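Local atomic coordinates of 11S globulin subunit beta (Cucurbita maxima, PDB entry 2E9Q), a protein that serves as a seed storage protein, a nutrient reservoir of the 11S globulin family that forms hexamers. Residues L228-L232 and K233-D237; P315-R318 and Q319-L322; R418-L422 and G423-N427. All coordinates share one frame; numbering follows the deposited sequence.

Overall arrangement
Three short helical elements of one bicupin subunit show how neighbouring residues settle the ends of helices. Interaction 2 (315-318 with 319-322) sits near the middle of the chain, its centre about 13 Å from that of the chain, where a short helical turn of the C-terminal cupin rests on strands of the N-terminal one. Interactions 1 (228-232 with 233-237) and 3 (418-422 with 423-427) lie on opposite sides of the chain's centre, their own centres about 70 Å apart, and each meets another subunit: helix 226-233 touches the second, helix 422-429 the third. The centre of interaction 2 is about 36 Å from that of interaction 1 and 38 Å from that of interaction 3. All three lie away from the magnesium-binding residues Lys387 and Arg447.

Interaction 1: L228-L232 and K233-D237; sequences LVRKL and KGEDD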
ATOM      1  N   LEU A 228      15.175 -40.308  12.333  1.00 60.94           N
ATOM      2  CA  LEU A 228      14.638 -39.053  12.839  1.00 62.76           C
ATOM      3  C   LEU A 228      13.948 -38.262  11.751  1.00 52.15           C
ATOM      4  O   LEU A 228      12.937 -37.608  11.990  1.00 56.76           O
ATOM      5  CB  LEU A 228      15.745 -38.200  13.450  1.00 63.52           C
ATOM      6  CG  LEU A 228      15.826 -38.335  14.963  1.00 69.33           C
ATOM      7  CD1 LEU A 228      16.900 -37.398  15.514  1.00 67.09           C
ATOM      8  CD2 LEU A 228      14.448 -38.016  15.554  1.00 68.79           C
ATOM      9  N   VAL A 229      14.506 -38.314  10.553  1.00 53.41           N
ATOM     10  CA  VAL A 229      13.914 -37.599   9.447  1.00 55.44           C
ATOM     11  C   VAL A 229      12.459 -38.000   9.274  1.00 56.91           C
ATOM     12  O   VAL A 229      11.600 -37.140   9.113  1.00 65.61           O
ATOM     13  CB  VAL A 229      14.661 -37.870   8.145  1.00 58.09           C
ATOM     14  CG1 VAL A 229      13.881 -37.300   6.980  1.00 58.09           C
ATOM     15  CG2 VAL A 229      16.046 -37.232   8.209  1.00 56.45           C
ATOM     16  N   ARG A 230      12.166 -39.294   9.341  1.00 58.32           N
ATOM     17  CA  ARG A 230      10.788 -39.730   9.160  1.00 64.45           C
ATOM     18  C   ARG A 230       9.878 -39.233  10.279  1.00 60.29           C
ATOM     19  O   ARG A 230       8.694 -38.962  10.061  1.00 61.13           O
ATOM     20  CB  ARG A 230      10.701 -41.253   9.039  1.00 64.21           C
ATOM     21  CG  ARG A 230       9.354 -41.692   8.496  1.00 74.53           C
ATOM     22  CD  ARG A 230       9.365 -43.106   7.935  1.00 90.58           C
ATOM     23  NE  ARG A 230       8.301 -43.269   6.944  1.00 94.02           N
ATOM     24  CZ  ARG A 230       8.011 -44.406   6.318  1.00 96.57           C
ATOM     25  NH1 ARG A 230       8.700 -45.512   6.572  1.00 96.66           N
ATOM     26  NH2 ARG A 230       7.035 -44.428   5.420  1.00 97.41           N
ATOM     27  N   LYS A 231      10.428 -39.113  11.478  1.00 59.39           N
ATOM     28  CA  LYS A 231       9.649 -38.612  12.600  1.00 58.03           C
ATOM     29  C   LYS A 231       9.337 -37.141  12.323  1.00 65.47           C
ATOM     30  O   LYS A 231       8.236 -36.654  12.579  1.00 55.35           O
ATOM     31  CB  LYS A 231      10.457 -38.739  13.888  1.00 62.83           C
ATOM     32  CG  LYS A 231      10.486 -40.141  14.480  1.00 63.64           C
ATOM     33  CD  LYS A 231       9.159 -40.469  15.149  1.00 63.66           C
ATOM     34  CE  LYS A 231       9.259 -41.715  16.011  1.00 61.13           C
ATOM     35  NZ  LYS A 231       8.049 -41.891  16.867  1.00 71.05           N
ATOM     36  N   LEU A 232      10.331 -36.451  11.780  1.00 59.45           N
ATOM     37  CA  LEU A 232      10.218 -35.043  11.447  1.00 60.17           C
ATOM     38  C   LEU A 232       9.109 -34.853  10.417  1.00 59.84           C
ATOM     39  O   LEU A 232       8.188 -34.065  10.620  1.00 57.65           O
ATOM     40  CB  LEU A 232      11.550 -34.561  10.883  1.00 59.73           C
ATOM     41  CG  LEU A 232      11.791 -33.071  10.668  1.00 62.54           C
ATOM     42  CD1 LEU A 232      11.613 -32.328  11.987  1.00 64.56           C
ATOM     43  CD2 LEU A 232      13.196 -32.875  10.109  1.00 53.17           C
ATOM     44  N   LYS A 233       9.206 -35.592   9.318  1.00 58.13           N
ATOM     45  CA  LYS A 233       8.221 -35.512   8.247  1.00 56.59           C
ATOM     46  C   LYS A 233       6.810 -35.889   8.696  1.00 57.13           C
ATOM     47  O   LYS A 233       5.832 -35.482   8.073  1.00 53.49           O
ATOM     48  CB  LYS A 233       8.635 -36.412   7.084  1.00 57.19           C
ATOM     49  CG  LYS A 233       9.967 -36.050   6.442  1.00 60.91           C
ATOM     50  CD  LYS A 233      10.101 -36.746   5.097  1.00 51.74           C
ATOM     51  CE  LYS A 233      11.320 -36.274   4.337  1.00 55.33           C
ATOM     52  NZ  LYS A 233      11.332 -36.802   2.946  1.00 51.69           N
ATOM     53  N   GLY A 234       6.709 -36.676   9.763  1.00 53.05           N
ATOM     54  CA  GLY A 234       5.409 -37.081  10.262  1.00 57.80           C
ATOM     55  C   GLY A 234       4.493 -37.729   9.234  1.00 61.24           C
ATOM     56  O   GLY A 234       3.284 -37.524   9.261  1.00 63.82           O
ATOM     57  N   GLU A 235       5.059 -38.519   8.330  1.00 65.65           N
ATOM     58  CA  GLU A 235       4.262 -39.179   7.300  1.00 78.71           C
ATOM     59  C   GLU A 235       3.094 -39.975   7.890  1.00 80.53           C
ATOM     60  O   GLU A 235       2.101 -40.227   7.207  1.00 78.97           O
ATOM     61  CB  GLU A 235       5.142 -40.124   6.476  1.00 86.51           C
ATOM     62  CG  GLU A 235       6.276 -39.449   5.706  1.00 96.35           C
ATOM     63  CD  GLU A 235       5.785 -38.672   4.496  1.00 92.87           C
ATOM     64  OE1 GLU A 235       6.620 -38.040   3.811  1.00 87.64           O
ATOM     65  OE2 GLU A 235       4.565 -38.700   4.228  1.00 97.16           O
ATOM     66  N   ASP A 236       3.210 -40.351   9.162  1.00 78.01           N
ATOM     67  CA  ASP A 236       2.181 -41.141   9.827  1.00 77.86           C
ATOM     68  C   ASP A 236       1.389 -40.484  10.941  1.00 75.16           C
ATOM     69  O   ASP A 236       0.628 -41.159  11.632  1.00 75.58           O
ATOM     70  CB  ASP A 236       2.801 -42.420  10.379  1.00 87.95           C
ATOM     71  CG  ASP A 236       2.875 -43.510   9.346  1.00 98.41           C
ATOM     72  OD1 ASP A 236       3.473 -43.272   8.272  1.00100.86           O
ATOM     73  OD2 ASP A 236       2.327 -44.602   9.609  1.00107.31           O
ATOM     74  N   ASP A 237       1.557 -39.184  11.136  1.00 68.29           N
ATOM     75  CA  ASP A 237       0.820 -38.516  12.194  1.00 64.30           C
ATOM     76  C   ASP A 237      -0.625 -38.334  11.730  1.00 60.61           C
ATOM     77  O   ASP A 237      -0.884 -37.637  10.752  1.00 59.41           O
ATOM     78  CB  ASP A 237       1.454 -37.160  12.500  1.00 61.96           C
ATOM     79  CG  ASP A 237       1.051 -36.618  13.857  1.00 70.48           C
ATOM     80  OD1 ASP A 237      -0.086 -36.886  14.304  1.00 64.83           O
ATOM     81  OD2 ASP A 237       1.877 -35.907  14.473  1.00 75.63           O
TER
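Val229 and Lys233, one turn apart on helix 226-233, run alongside each other. Lys233 can be followed outward. Lys233 CB lies near Val229 O, and Lys233 CG, anti to its carbonyl carbon (chi1 -61°), comes to 3.3 Å from Val229 O. The chain then runs extended past the valine, and Lys233 CE meets Val229 CG1 at 3.8 Å. At the tip, NZ leaves the helix for a hydrogen bond to Phe213 O and a salt bridge to Asp215, while Val229 itself packs on helix 215-222. The last regular helical bond, Lys233 N to Val229 O, is 2.9 Å long and nearly straight at 170°. Gly234 then breaks the helix with a positive phi of 54°. Gly234 N is shared weakly between Arg230 O at 3.0 Å and Lys231 O at 3.2 Å, and a type I turn follows to Asp237. On the outer side, Arg230 brings its guanidinium edge toward Glu235 CB, 4.5 Å from Arg230 NE. Lys231 NZ hydrogen-bonds the backbone O of Arg430 of the second subunit. The chemistry implies a divided lysine: its methylenes extend the apolar packing of Val229, while its charge ties the end of this helix to the start of helix 215-222 and the residues just before it.

Interaction 2: P315-R318 and Q319-L322; sequences PILR and QVRL
Leu317 carries CG anti to its carbonyl carbon (chi1 -63°), and Val320 sets CG2 between its own backbone N and carbonyl carbon; together these torsions bring Leu317 CD2 to 3.9 Å from Val320 CG2, the two side chains crossing obliquely. The motif is a single helical turn ending at Val320, just ahead of strand 323-329 of the C-terminal cupin. Leu317 and Val320 also touch Val138 on strand 135-139, and Leu322 packs on Phe160 and Asp162 of strand 155-162, so the turn joins the two cupin modules of one subunit.

Its backbone is closed by short-range bonds. Gln319 N bonds Ile316 O at 2.9 Å, and Val320 N adds a weak bond to the same oxygen. Arg321 N bonds Leu317 O at 2.7 Å, just as the chain leaves helical geometry with a positive phi of 63°. Beyond that break the chain doubles back far enough for Leu322 O to lie 3.3 Å from Leu317 CB, with the rest of the leucine side chain gathered about it.

Ile316 and Gln319 run alongside each other, Ile316 CD1 lying 3.9 Å from Gln319 NE2. The Arg321 chain, extended from CG to NE, folds its guanidinium back over the turn. Arg318 O lies at the edge of that group, near its plane and 2.9 Å from Arg321 NH1, at an angle too poor for a hydrogen bond, while Gln319 O sits 4.1 Å above the Arg321 guanidinium plane on one face, offset toward the rim.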
ATOM      1  N   PRO A 315       1.330  -1.019  21.524  1.00 48.42           N
ATOM      2  CA  PRO A 315       2.285  -0.561  20.508  1.00 38.08           C
ATOM      3  C   PRO A 315       2.491  -1.491  19.320  1.00 37.87           C
ATOM      4  O   PRO A 315       2.629  -1.043  18.189  1.00 37.98           O
ATOM      5  CB  PRO A 315       3.571  -0.383  21.307  1.00 43.08           C
ATOM      6  CG  PRO A 315       3.063   0.095  22.621  1.00 55.77           C
ATOM      7  CD  PRO A 315       1.889  -0.828  22.878  1.00 46.69           C
ATOM      8  N   ILE A 316       2.530  -2.787  19.576  1.00 41.18           N
ATOM      9  CA  ILE A 316       2.751  -3.735  18.501  1.00 47.13           C
ATOM     10  C   ILE A 316       1.677  -3.677  17.390  1.00 36.92           C
ATOM     11  O   ILE A 316       1.936  -4.048  16.257  1.00 43.08           O
ATOM     12  CB  ILE A 316       2.886  -5.173  19.076  1.00 40.89           C
ATOM     13  CG1 ILE A 316       3.353  -6.132  17.987  1.00 41.44           C
ATOM     14  CG2 ILE A 316       1.580  -5.632  19.658  1.00 39.23           C
ATOM     15  CD1 ILE A 316       4.629  -5.710  17.333  1.00 47.94           C
ATOM     16  N   LEU A 317       0.485  -3.191  17.708  1.00 38.65           N
ATOM     17  CA  LEU A 317      -0.582  -3.109  16.718  1.00 36.31           C
ATOM     18  C   LEU A 317      -0.215  -2.194  15.548  1.00 48.15           C
ATOM     19  O   LEU A 317      -0.691  -2.375  14.425  1.00 48.36           O
ATOM     20  CB  LEU A 317      -1.866  -2.644  17.391  1.00 31.62           C
ATOM     21  CG  LEU A 317      -2.324  -3.662  18.441  1.00 38.67           C
ATOM     22  CD1 LEU A 317      -3.637  -3.236  19.060  1.00 33.41           C
ATOM     23  CD2 LEU A 317      -2.462  -5.037  17.770  1.00 42.40           C
ATOM     24  N   ARG A 318       0.644  -1.219  15.822  1.00 45.88           N
ATOM     25  CA  ARG A 318       1.108  -0.292  14.805  1.00 43.44           C
ATOM     26  C   ARG A 318       1.797  -1.093  13.700  1.00 45.13           C
ATOM     27  O   ARG A 318       1.707  -0.751  12.527  1.00 47.28           O
ATOM     28  CB  ARG A 318       2.091   0.698  15.438  1.00 52.80           C
ATOM     29  CG  ARG A 318       2.501   1.887  14.569  1.00 64.09           C
ATOM     30  CD  ARG A 318       3.723   2.589  15.189  1.00 77.33           C
ATOM     31  NE  ARG A 318       4.166   3.770  14.442  1.00 90.11           N
ATOM     32  CZ  ARG A 318       5.328   4.397  14.638  1.00 90.64           C
ATOM     33  NH1 ARG A 318       6.182   3.962  15.557  1.00 90.29           N
ATOM     34  NH2 ARG A 318       5.634   5.473  13.924  1.00 92.86           N
ATOM     35  N   GLN A 319       2.478  -2.173  14.073  1.00 47.50           N
ATOM     36  CA  GLN A 319       3.174  -2.990  13.090  1.00 43.76           C
ATOM     37  C   GLN A 319       2.272  -3.957  12.330  1.00 46.62           C
ATOM     38  O   GLN A 319       2.506  -4.194  11.150  1.00 48.21           O
ATOM     39  CB  GLN A 319       4.319  -3.770  13.737  1.00 49.92           C
ATOM     40  CG  GLN A 319       5.212  -4.482  12.710  1.00 71.07           C
ATOM     41  CD  GLN A 319       4.918  -5.976  12.572  1.00 85.06           C
ATOM     42  OE1 GLN A 319       5.302  -6.614  11.584  1.00 79.76           O
ATOM     43  NE2 GLN A 319       4.246  -6.542  13.573  1.00 90.20           N
ATOM     44  N   VAL A 320       1.262  -4.534  12.979  1.00 40.46           N
ATOM     45  CA  VAL A 320       0.383  -5.451  12.253  1.00 42.87           C
ATOM     46  C   VAL A 320      -0.740  -4.695  11.546  1.00 47.02           C
ATOM     47  O   VAL A 320      -1.347  -5.204  10.604  1.00 38.17           O
ATOM     48  CB  VAL A 320      -0.233  -6.549  13.171  1.00 39.61           C
ATOM     49  CG1 VAL A 320       0.853  -7.472  13.651  1.00 50.72           C
ATOM     50  CG2 VAL A 320      -0.946  -5.934  14.337  1.00 37.26           C
ATOM     51  N   ARG A 321      -0.988  -3.463  11.989  1.00 47.64           N
ATOM     52  CA  ARG A 321      -2.037  -2.624  11.411  1.00 49.20           C
ATOM     53  C   ARG A 321      -3.423  -3.229  11.614  1.00 45.71           C
ATOM     54  O   ARG A 321      -4.245  -3.268  10.700  1.00 46.77           O
ATOM     55  CB  ARG A 321      -1.785  -2.393   9.914  1.00 58.43           C
ATOM     56  CG  ARG A 321      -0.375  -1.938   9.599  1.00 69.32           C
ATOM     57  CD  ARG A 321      -0.286  -1.297   8.226  1.00 80.33           C
ATOM     58  NE  ARG A 321       1.085  -1.260   7.717  1.00 88.13           N
ATOM     59  CZ  ARG A 321       2.136  -0.835   8.412  1.00 87.47           C
ATOM     60  NH1 ARG A 321       1.987  -0.405   9.657  1.00 90.31           N
ATOM     61  NH2 ARG A 321       3.341  -0.835   7.856  1.00 88.15           N
ATOM     62  N   LEU A 322      -3.670  -3.698  12.828  1.00 43.40           N
ATOM     63  CA  LEU A 322      -4.948  -4.285  13.188  1.00 48.38           C
ATOM     64  C   LEU A 322      -5.260  -3.820  14.607  1.00 47.52           C
ATOM     65  O   LEU A 322      -4.365  -3.374  15.326  1.00 47.59           O
ATOM     66  CB  LEU A 322      -4.863  -5.819  13.168  1.00 35.73           C
ATOM     67  CG  LEU A 322      -4.422  -6.544  11.892  1.00 38.10           C
ATOM     68  CD1 LEU A 322      -4.336  -8.032  12.191  1.00 39.54           C
ATOM     69  CD2 LEU A 322      -5.398  -6.293  10.752  1.00 32.89           C
TER

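Interaction 3: R418-L422 and G423-N427; sequences RMLPL and GVLSN
Pro421 and Val424 form the tight part of this contact. The valine, with CG2 anti to its carbonyl carbon, lays that methyl alongside the proline ring, Val424 CG2 standing 3.6 Å from Pro421 CD and nearly as close to CB and CG. Leu420 crosses Val424 at about a right angle, Leu420 CD2 lying 4.1 Å from Val424 CG1, and Leu425 brings CD1 to 3.7 Å from Leu420 O. Packing on this side continues into the third subunit, where Trp146 meets Leu420 and Leu252 meets Pro421. Between helices 416-419 and 422-429 of this cupin's helical extension, Pro421 stands at the N-cap. Pro421 O accepts Leu425 N at 3.1 Å, the first regular bond of the new helix, and a weaker one from Val424 N. The looser part begins at the buried Leu422, whose CD2 stays 4.1 Å from Leu425 CD1, and ends at the partly exposed Ser426. Leu422 O is gripped twice by this serine: Ser426 N approaches at 2.9 Å, while Ser426 OG donates at 3.2 Å from above the carbonyl plane. With an alanine here, Leu422 O would probably lose its second donor and keep the backbone bond alone. Ser426 also touches Arg433 of helix 433-441, against which Leu422 and Leu425 pack through Lys440.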
ATOM      1  N   ARG A 418     -24.572  16.841  16.549  1.00 53.81           N
ATOM      2  CA  ARG A 418     -24.220  17.885  17.507  1.00 48.06           C
ATOM      3  C   ARG A 418     -23.331  18.954  16.888  1.00 50.21           C
ATOM      4  O   ARG A 418     -23.463  20.136  17.195  1.00 53.02           O
ATOM      5  CB  ARG A 418     -23.499  17.270  18.709  1.00 59.16           C
ATOM      6  CG  ARG A 418     -24.350  16.317  19.534  1.00 60.46           C
ATOM      7  CD  ARG A 418     -24.876  16.997  20.781  1.00 74.16           C
ATOM      8  NE  ARG A 418     -25.656  16.091  21.619  1.00 81.95           N
ATOM      9  CZ  ARG A 418     -26.066  16.382  22.850  1.00 84.58           C
ATOM     10  NH1 ARG A 418     -25.770  17.554  23.392  1.00 80.68           N
ATOM     11  NH2 ARG A 418     -26.766  15.497  23.543  1.00 91.21           N
ATOM     12  N   MET A 419     -22.426  18.538  16.010  1.00 44.52           N
ATOM     13  CA  MET A 419     -21.512  19.469  15.357  1.00 48.30           C
ATOM     14  C   MET A 419     -22.197  20.441  14.397  1.00 43.56           C
ATOM     15  O   MET A 419     -21.703  21.536  14.146  1.00 46.65           O
ATOM     16  CB  MET A 419     -20.450  18.694  14.571  1.00 56.53           C
ATOM     17  CG  MET A 419     -19.423  17.973  15.422  1.00 77.63           C
ATOM     18  SD  MET A 419     -18.099  19.084  15.978  1.00 89.71           S
ATOM     19  CE  MET A 419     -16.935  18.920  14.607  1.00 96.34           C
ATOM     20  N   LEU A 420     -23.331  20.035  13.849  1.00 43.93           N
ATOM     21  CA  LEU A 420     -24.023  20.868  12.877  1.00 49.15           C
ATOM     22  C   LEU A 420     -24.886  21.964  13.467  1.00 49.20           C
ATOM     23  O   LEU A 420     -25.668  21.726  14.379  1.00 54.05           O
ATOM     24  CB  LEU A 420     -24.879  19.985  11.965  1.00 57.42           C
ATOM     25  CG  LEU A 420     -24.110  18.977  11.097  1.00 45.86           C
ATOM     26  CD1 LEU A 420     -25.023  17.833  10.672  1.00 51.07           C
ATOM     27  CD2 LEU A 420     -23.530  19.691   9.906  1.00 39.13           C
ATOM     28  N   PRO A 421     -24.752  23.187  12.943  1.00 45.57           N
ATOM     29  CA  PRO A 421     -25.529  24.339  13.406  1.00 49.34           C
ATOM     30  C   PRO A 421     -27.011  24.032  13.255  1.00 56.24           C
ATOM     31  O   PRO A 421     -27.390  23.220  12.408  1.00 59.68           O
ATOM     32  CB  PRO A 421     -25.087  25.455  12.464  1.00 43.29           C
ATOM     33  CG  PRO A 421     -23.681  25.071  12.116  1.00 48.80           C
ATOM     34  CD  PRO A 421     -23.788  23.587  11.903  1.00 40.19           C
ATOM     35  N   LEU A 422     -27.849  24.671  14.068  1.00 50.10           N
ATOM     36  CA  LEU A 422     -29.283  24.443  13.976  1.00 55.10           C
ATOM     37  C   LEU A 422     -29.795  24.895  12.614  1.00 45.08           C
ATOM     38  O   LEU A 422     -30.674  24.270  12.044  1.00 44.82           O
ATOM     39  CB  LEU A 422     -30.030  25.195  15.085  1.00 56.12           C
ATOM     40  CG  LEU A 422     -29.998  24.587  16.485  1.00 59.62           C
ATOM     41  CD1 LEU A 422     -30.805  25.466  17.426  1.00 68.43           C
ATOM     42  CD2 LEU A 422     -30.584  23.183  16.459  1.00 50.05           C
ATOM     43  N   GLY A 423     -29.237  25.987  12.098  1.00 57.65           N
ATOM     44  CA  GLY A 423     -29.655  26.484  10.797  1.00 58.95           C
ATOM     45  C   GLY A 423     -29.440  25.456   9.694  1.00 65.68           C
ATOM     46  O   GLY A 423     -30.220  25.382   8.740  1.00 66.25           O
ATOM     47  N   VAL A 424     -28.382  24.658   9.829  1.00 62.46           N
ATOM     48  CA  VAL A 424     -28.055  23.628   8.845  1.00 54.68           C
ATOM     49  C   VAL A 424     -29.017  22.448   8.969  1.00 53.11           C
ATOM     50  O   VAL A 424     -29.524  21.935   7.973  1.00 54.32           O
ATOM     51  CB  VAL A 424     -26.591  23.142   9.030  1.00 48.72           C
ATOM     52  CG1 VAL A 424     -26.233  22.118   7.977  1.00 51.77           C
ATOM     53  CG2 VAL A 424     -25.643  24.326   8.941  1.00 47.35           C
ATOM     54  N   LEU A 425     -29.276  22.023  10.197  1.00 51.99           N
ATOM     55  CA  LEU A 425     -30.187  20.915  10.435  1.00 53.12           C
ATOM     56  C   LEU A 425     -31.580  21.243   9.909  1.00 61.52           C
ATOM     57  O   LEU A 425     -32.237  20.396   9.302  1.00 60.70           O
ATOM     58  CB  LEU A 425     -30.270  20.625  11.928  1.00 51.82           C
ATOM     59  CG  LEU A 425     -29.013  20.047  12.564  1.00 52.94           C
ATOM     60  CD1 LEU A 425     -29.039  20.278  14.066  1.00 44.76           C
ATOM     61  CD2 LEU A 425     -28.933  18.563  12.242  1.00 54.10           C
ATOM     62  N   SER A 426     -32.029  22.473  10.149  1.00 57.83           N
ATOM     63  CA  SER A 426     -33.352  22.907   9.705  1.00 61.37           C
ATOM     64  C   SER A 426     -33.537  22.718   8.210  1.00 55.41           C
ATOM     65  O   SER A 426     -34.427  21.989   7.766  1.00 53.63           O
ATOM     66  CB  SER A 426     -33.577  24.379  10.050  1.00 57.84           C
ATOM     67  OG  SER A 426     -33.784  24.532  11.437  1.00 70.20           O
ATOM     68  N   ASN A 427     -32.695  23.393   7.444  1.00 48.80           N
ATOM     69  CA  ASN A 427     -32.750  23.310   6.001  1.00 58.30           C
ATOM     70  C   ASN A 427     -32.531  21.878   5.523  1.00 56.53           C
ATOM     71  O   ASN A 427     -33.109  21.462   4.523  1.00 55.34           O
ATOM     72  CB  ASN A 427     -31.714  24.257   5.396  1.00 49.20           C
ATOM     73  CG  ASN A 427     -32.127  25.710   5.518  1.00 67.57           C
ATOM     74  OD1 ASN A 427     -33.013  26.171   4.800  1.00 73.28           O
ATOM     75  ND2 ASN A 427     -31.504  26.435   6.444  1.00 61.68           N
TER